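Local coordinates for protein oxalate biosynthetic component 1 (Burkholderia thailandensis, PDB 5IKY) that supports quorum sensing-dependent oxalate production as a bifunctional enzyme, a serine hydrolase of the alpha/beta-hydrolase class with an additional lyase activity, at residues H225-A230 with Q251-V256; T280-D285 with P292-H297. All coordinates share one frame; numbering follows the deposited sequence.

Interaction 1. Residues H225-A230 with Q251-V256; sequences HLHTRA and QRNHIV. With MG (magnesium ion), chain B.
His227 ND1 donates to Asn253 OD1 across 2.9 Å in a nearly straight bond, with an angle of 171° at the hydrogen. The acceptor lies in the ring plane, whereas ND1 stands 34° off the amide carbonyl plane. On the other side of the same ring, NE2 binds magnesium at 2.3 Å, and the ion's other modelled ligands are Glu477 and a water; Asn253 is therefore a second-shell residue whose bond probably helps to fix the rotation of the imidazole. The site lies just past strand 223-226 of a curled parallel sheet, consistent with the TIM-barrel family, in which loops after the strands carry the active site.

The Thr228 hydroxyl is bonded twice to segment 251-256. OG1, placed by chi1 of 50° between its own backbone N and carbonyl carbon, donates in the carbonyl plane to a lone pair of His254 O (2.6 Å) and accepts from Val256 N (2.9 Å), the N-cap residue of helix 257-270. Around Arg229 and Asn253 the backbones form a single antiparallel bridge of the non-hydrogen-bonded kind: the flanking bonds run from His254 N to Thr228 O (3.1 Å) and from Ala230 N to Arg252 O (2.9 Å). A water adds a link by accepting from Arg252 N and donating to Ala230 O.

The Arg229 chain bends at chi2 and sends NH1 to Gln251 O (2.9 Å), reached somewhat out of the guanidinium plane; its NE goes to Gly13 O and NH2 to Pro16 O, joining the loop to the N-terminal region. Packing contacts surround these bonds: the Val256 CG2 methyl rests against the carbonyl oxygen of Arg229, and Ala230 CB meets His254 CB at 3.7 Å.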
# COMPACT_ATOMS: atom_id res chain seq x y z
N HIS A 225 -13.85 3.07 7.67
CA HIS A 225 -15.28 3.27 7.90
C HIS A 225 -15.91 3.96 6.70
O HIS A 225 -15.54 5.11 6.45
CB HIS A 225 -15.60 4.16 9.09
CG HIS A 225 -16.95 3.92 9.63
ND1 HIS A 225 -18.06 3.72 8.81
CD2 HIS A 225 -17.42 4.17 10.86
CE1 HIS A 225 -19.13 3.63 9.60
NE2 HIS A 225 -18.77 3.91 10.83
N LEU A 226 -16.94 3.39 6.07
CA LEU A 226 -17.49 4.12 4.93
C LEU A 226 -18.95 4.59 5.08
O LEU A 226 -19.79 3.91 5.68
CB LEU A 226 -17.34 3.29 3.67
CG LEU A 226 -15.91 3.03 3.21
CD1 LEU A 226 -15.92 2.17 1.96
CD2 LEU A 226 -15.16 4.34 2.96
N HIS A 227 -19.22 5.77 4.52
CA HIS A 227 -20.57 6.28 4.28
C HIS A 227 -20.73 6.65 2.80
O HIS A 227 -19.74 6.78 2.07
CB HIS A 227 -20.88 7.52 5.11
CG HIS A 227 -21.01 7.29 6.58
ND1 HIS A 227 -22.17 7.54 7.28
CD2 HIS A 227 -20.11 6.86 7.50
CE1 HIS A 227 -21.99 7.26 8.56
NE2 HIS A 227 -20.75 6.85 8.72
N THR A 228 -21.97 6.85 2.36
CA THR A 228 -22.23 7.42 1.04
C THR A 228 -23.23 8.56 1.14
O THR A 228 -23.94 8.69 2.14
CB THR A 228 -22.75 6.36 0.04
OG1 THR A 228 -23.84 5.64 0.63
CG2 THR A 228 -21.64 5.38 -0.33
N ARG A 229 -23.29 9.40 0.11
CA ARG A 229 -24.16 10.58 0.14
C ARG A 229 -25.09 10.63 -1.07
O ARG A 229 -24.66 10.41 -2.20
CB ARG A 229 -23.32 11.86 0.18
CG ARG A 229 -22.30 11.93 1.32
CD ARG A 229 -22.97 11.99 2.68
NE ARG A 229 -22.01 12.27 3.73
CZ ARG A 229 -21.66 13.50 4.12
NH1 ARG A 229 -22.21 14.55 3.53
NH2 ARG A 229 -20.77 13.67 5.09
N ALA A 230 -26.36 10.93 -0.81
CA ALA A 230 -27.35 11.04 -1.88
C ALA A 230 -27.11 12.29 -2.72
O ALA A 230 -26.53 13.26 -2.24
CB ALA A 230 -28.75 11.05 -1.30
N GLN A 251 -26.43 16.97 0.38
CA GLN A 251 -25.36 15.98 0.51
C GLN A 251 -25.71 15.02 1.64
O GLN A 251 -24.87 14.70 2.49
CB GLN A 251 -24.01 16.66 0.77
CG GLN A 251 -23.44 17.41 -0.43
CD GLN A 251 -22.14 18.12 -0.12
OE1 GLN A 251 -21.26 17.57 0.54
NE2 GLN A 251 -22.01 19.35 -0.60
N ARG A 252 -26.96 14.57 1.64
CA ARG A 252 -27.53 13.83 2.76
C ARG A 252 -26.92 12.45 2.94
O ARG A 252 -26.69 11.73 1.96
CB ARG A 252 -29.04 13.70 2.58
CG ARG A 252 -29.78 13.35 3.86
CD ARG A 252 -31.26 13.09 3.59
NE ARG A 252 -31.49 11.82 2.91
CZ ARG A 252 -31.74 11.71 1.61
NH1 ARG A 252 -31.79 12.79 0.84
NH2 ARG A 252 -31.94 10.51 1.07
N ASN A 253 -26.66 12.08 4.19
CA ASN A 253 -26.24 10.73 4.50
C ASN A 253 -27.29 9.74 4.04
O ASN A 253 -28.45 9.82 4.43
CB ASN A 253 -25.98 10.56 6.00
CG ASN A 253 -25.53 9.16 6.36
OD1 ASN A 253 -24.43 8.74 6.00
ND2 ASN A 253 -26.38 8.43 7.07
N HIS A 254 -26.88 8.81 3.18
CA HIS A 254 -27.80 7.88 2.56
C HIS A 254 -27.02 6.71 2.00
O HIS A 254 -25.91 6.88 1.49
CB HIS A 254 -28.59 8.57 1.45
CG HIS A 254 -29.69 7.74 0.88
ND1 HIS A 254 -30.88 7.52 1.54
CD2 HIS A 254 -29.79 7.06 -0.29
CE1 HIS A 254 -31.66 6.75 0.80
NE2 HIS A 254 -31.02 6.45 -0.31
N ILE A 255 -27.60 5.52 2.09
CA ILE A 255 -26.94 4.34 1.56
C ILE A 255 -27.21 4.24 0.06
O ILE A 255 -28.34 3.98 -0.37
CB ILE A 255 -27.41 3.07 2.29
CG1 ILE A 255 -27.13 3.22 3.79
CG2 ILE A 255 -26.72 1.83 1.75
CD1 ILE A 255 -27.54 2.04 4.62
N VAL A 256 -26.18 4.48 -0.74
CA VAL A 256 -26.29 4.48 -2.19
C VAL A 256 -25.70 3.20 -2.76
O VAL A 256 -24.48 3.01 -2.73
CB VAL A 256 -25.59 5.70 -2.82
CG1 VAL A 256 -25.84 5.75 -4.32
CG2 VAL A 256 -26.07 6.99 -2.17
MG MG B . -20.31 6.56 10.94
O HOH W 1 -24.27 6.20 4.18
O HOH W 2 -28.79 14.87 -0.47
O HOH W 3 -22.26 4.94 11.41

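Interaction 2. Residues T280-D285 with P292-H297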
# COMPACT_ATOMS: atom_id res chain seq x y z
N THR A 280 -24.40 1.46 8.62
CA THR A 280 -25.80 1.08 8.42
C THR A 280 -26.69 2.19 8.97
O THR A 280 -27.91 2.04 9.05
CB THR A 280 -26.14 -0.26 9.11
OG1 THR A 280 -25.98 -0.12 10.53
CG2 THR A 280 -25.23 -1.36 8.60
N SER A 281 -26.05 3.29 9.34
CA SER A 281 -26.72 4.43 9.97
C SER A 281 -27.85 5.00 9.12
O SER A 281 -27.73 5.09 7.90
CB SER A 281 -25.70 5.52 10.29
OG SER A 281 -26.33 6.71 10.71
N ALA A 282 -28.93 5.39 9.78
CA ALA A 282 -30.03 6.07 9.11
C ALA A 282 -30.09 7.53 9.53
O ALA A 282 -31.14 8.17 9.46
CB ALA A 282 -31.35 5.37 9.41
N ARG A 283 -28.96 8.06 9.98
CA ARG A 283 -28.84 9.46 10.38
C ARG A 283 -29.12 10.38 9.19
O ARG A 283 -28.54 10.21 8.12
CB ARG A 283 -27.45 9.74 10.95
CG ARG A 283 -27.26 11.15 11.50
CD ARG A 283 -25.84 11.31 12.04
NE ARG A 283 -25.67 12.55 12.79
CZ ARG A 283 -24.56 12.87 13.46
NH1 ARG A 283 -24.48 14.02 14.12
NH2 ARG A 283 -23.53 12.03 13.47
N GLY A 284 -30.01 11.34 9.39
CA GLY A 284 -30.40 12.25 8.32
C GLY A 284 -31.71 11.82 7.67
O GLY A 284 -32.26 12.54 6.84
N ASP A 285 -32.19 10.64 8.06
CA ASP A 285 -33.43 10.10 7.53
C ASP A 285 -34.02 9.09 8.51
O ASP A 285 -33.99 7.88 8.27
CB ASP A 285 -33.19 9.45 6.16
CG ASP A 285 -34.48 9.07 5.46
OD1 ASP A 285 -35.55 9.61 5.83
OD2 ASP A 285 -34.43 8.24 4.53
N PRO A 292 -35.12 -2.09 4.97
CA PRO A 292 -34.15 -3.11 4.55
C PRO A 292 -32.95 -2.51 3.81
O PRO A 292 -31.96 -3.21 3.58
CB PRO A 292 -34.97 -4.02 3.62
CG PRO A 292 -36.39 -3.79 4.02
CD PRO A 292 -36.46 -2.35 4.43
N LEU A 293 -33.05 -1.24 3.44
CA LEU A 293 -31.94 -0.55 2.78
C LEU A 293 -30.71 -0.51 3.69
O LEU A 293 -29.58 -0.50 3.21
CB LEU A 293 -32.36 0.87 2.38
CG LEU A 293 -31.26 1.77 1.79
CD1 LEU A 293 -30.68 1.14 0.54
CD2 LEU A 293 -31.80 3.16 1.49
N ARG A 294 -30.95 -0.52 4.99
CA ARG A 294 -29.87 -0.44 5.97
C ARG A 294 -28.99 -1.69 6.00
O ARG A 294 -28.06 -1.78 6.80
CB ARG A 294 -30.45 -0.17 7.37
CG ARG A 294 -31.16 1.17 7.49
CD ARG A 294 -31.59 1.44 8.93
NE ARG A 294 -30.45 1.60 9.82
CZ ARG A 294 -30.55 1.83 11.13
NH1 ARG A 294 -31.75 1.92 11.70
NH2 ARG A 294 -29.46 1.97 11.87
N ARG A 295 -29.28 -2.65 5.12
CA ARG A 295 -28.45 -3.84 4.99
C ARG A 295 -28.32 -4.29 3.53
O ARG A 295 -27.67 -5.30 3.24
CB ARG A 295 -29.01 -4.99 5.84
CG ARG A 295 -30.44 -5.39 5.51
CD ARG A 295 -30.87 -6.60 6.32
NE ARG A 295 -32.26 -6.98 6.07
CZ ARG A 295 -33.29 -6.52 6.77
NH1 ARG A 295 -33.10 -5.67 7.77
NH2 ARG A 295 -34.52 -6.92 6.47
N ALA A 296 -28.92 -3.53 2.62
CA ALA A 296 -28.90 -3.87 1.20
C ALA A 296 -27.49 -3.81 0.60
O ALA A 296 -27.19 -4.49 -0.37
CB ALA A 296 -29.83 -2.96 0.42
N HIS A 297 -26.63 -2.98 1.20
CA HIS A 297 -25.25 -2.86 0.73
C HIS A 297 -24.34 -3.92 1.34
O HIS A 297 -23.18 -4.04 0.97
CB HIS A 297 -24.70 -1.46 1.03
CG HIS A 297 -24.76 -1.06 2.47
ND1 HIS A 297 -25.82 -1.39 3.30
CD2 HIS A 297 -23.90 -0.34 3.23
CE1 HIS A 297 -25.60 -0.89 4.51
NE2 HIS A 297 -24.45 -0.25 4.49
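Arg294 reaches Thr280 through two torsions: chi1 of -64° sets CG beside the backbone N, and a bend at chi3 (65°) turns the guanidinium so that its NE edge faces the Thr280 carbonyl. NE donates to Thr280 O at 2.7 Å, the oxygen lying close to the guanidinium plane. The C=O...N angle of 167° places the donor almost straight beyond the oxygen. NH2 shares this acceptor through a weak bond of 3.2 Å to Thr280 O, so one carbonyl is gripped by two N-H groups of one edge, an arrangement that should hold the flat group against rotation.

One face of that group is covered by Ala282, whose CB sits toward its rim, 3.9 Å from Arg294 NE. On the backbone side of Arg294, Thr280 CG2 packs on Arg294 O at 3.4 Å, and the same methyl meets His297 CE1 at 4.1 Å; the Thr280 and His297 side chains cross at about a right angle.

The segment 280-285 keeps this shape by local bonds. Ser281 OG accepts from Arg283 N (3.0 Å), an ST turn, and a type II beta turn follows from Ala282 to Asp285, its far end poorly ordered. Gly284 at its third position has the positive phi usual there.

Thr280 OG1 bonds to Ser312 O, while His297 NE2 bonds to Ser279 O. NH1 of Arg294 bonds to Ser289 O and Asp327 O, and NH2 also bonds to Asn328 OD1. The contact thus joins the loop after strand 275-278 to the short, weakly bonded helix 293-296, with Tyr326 of strand 325-326 touching Ala282 and Arg294, Phe332 of helix 330-343 against Arg294, and Leu257 of helix 257-270 against His297.

How the interactions relate
From the N terminus, strand 223-226 enters interaction 1, which closes the excursion 231-250 with its short strands 235-237 and 246-248. The chain then runs through helix 257-270 and strand 275-278, the next parallel strand beside 223-226, into interaction 2, which closes the loop 286-291. The two contacts follow in series, neither nesting nor crossing, and their centres lie 9 Å apart. They meet directly: Asn253 ND2 probably bonds to Arg283 O at 3.0 Å, and Ile255 CD1 packs on His297 CE1 at 3.5 Å. Together they join the loops after two adjacent barrel strands, close to the magnesium, with helix 293-296 against segment 251-256.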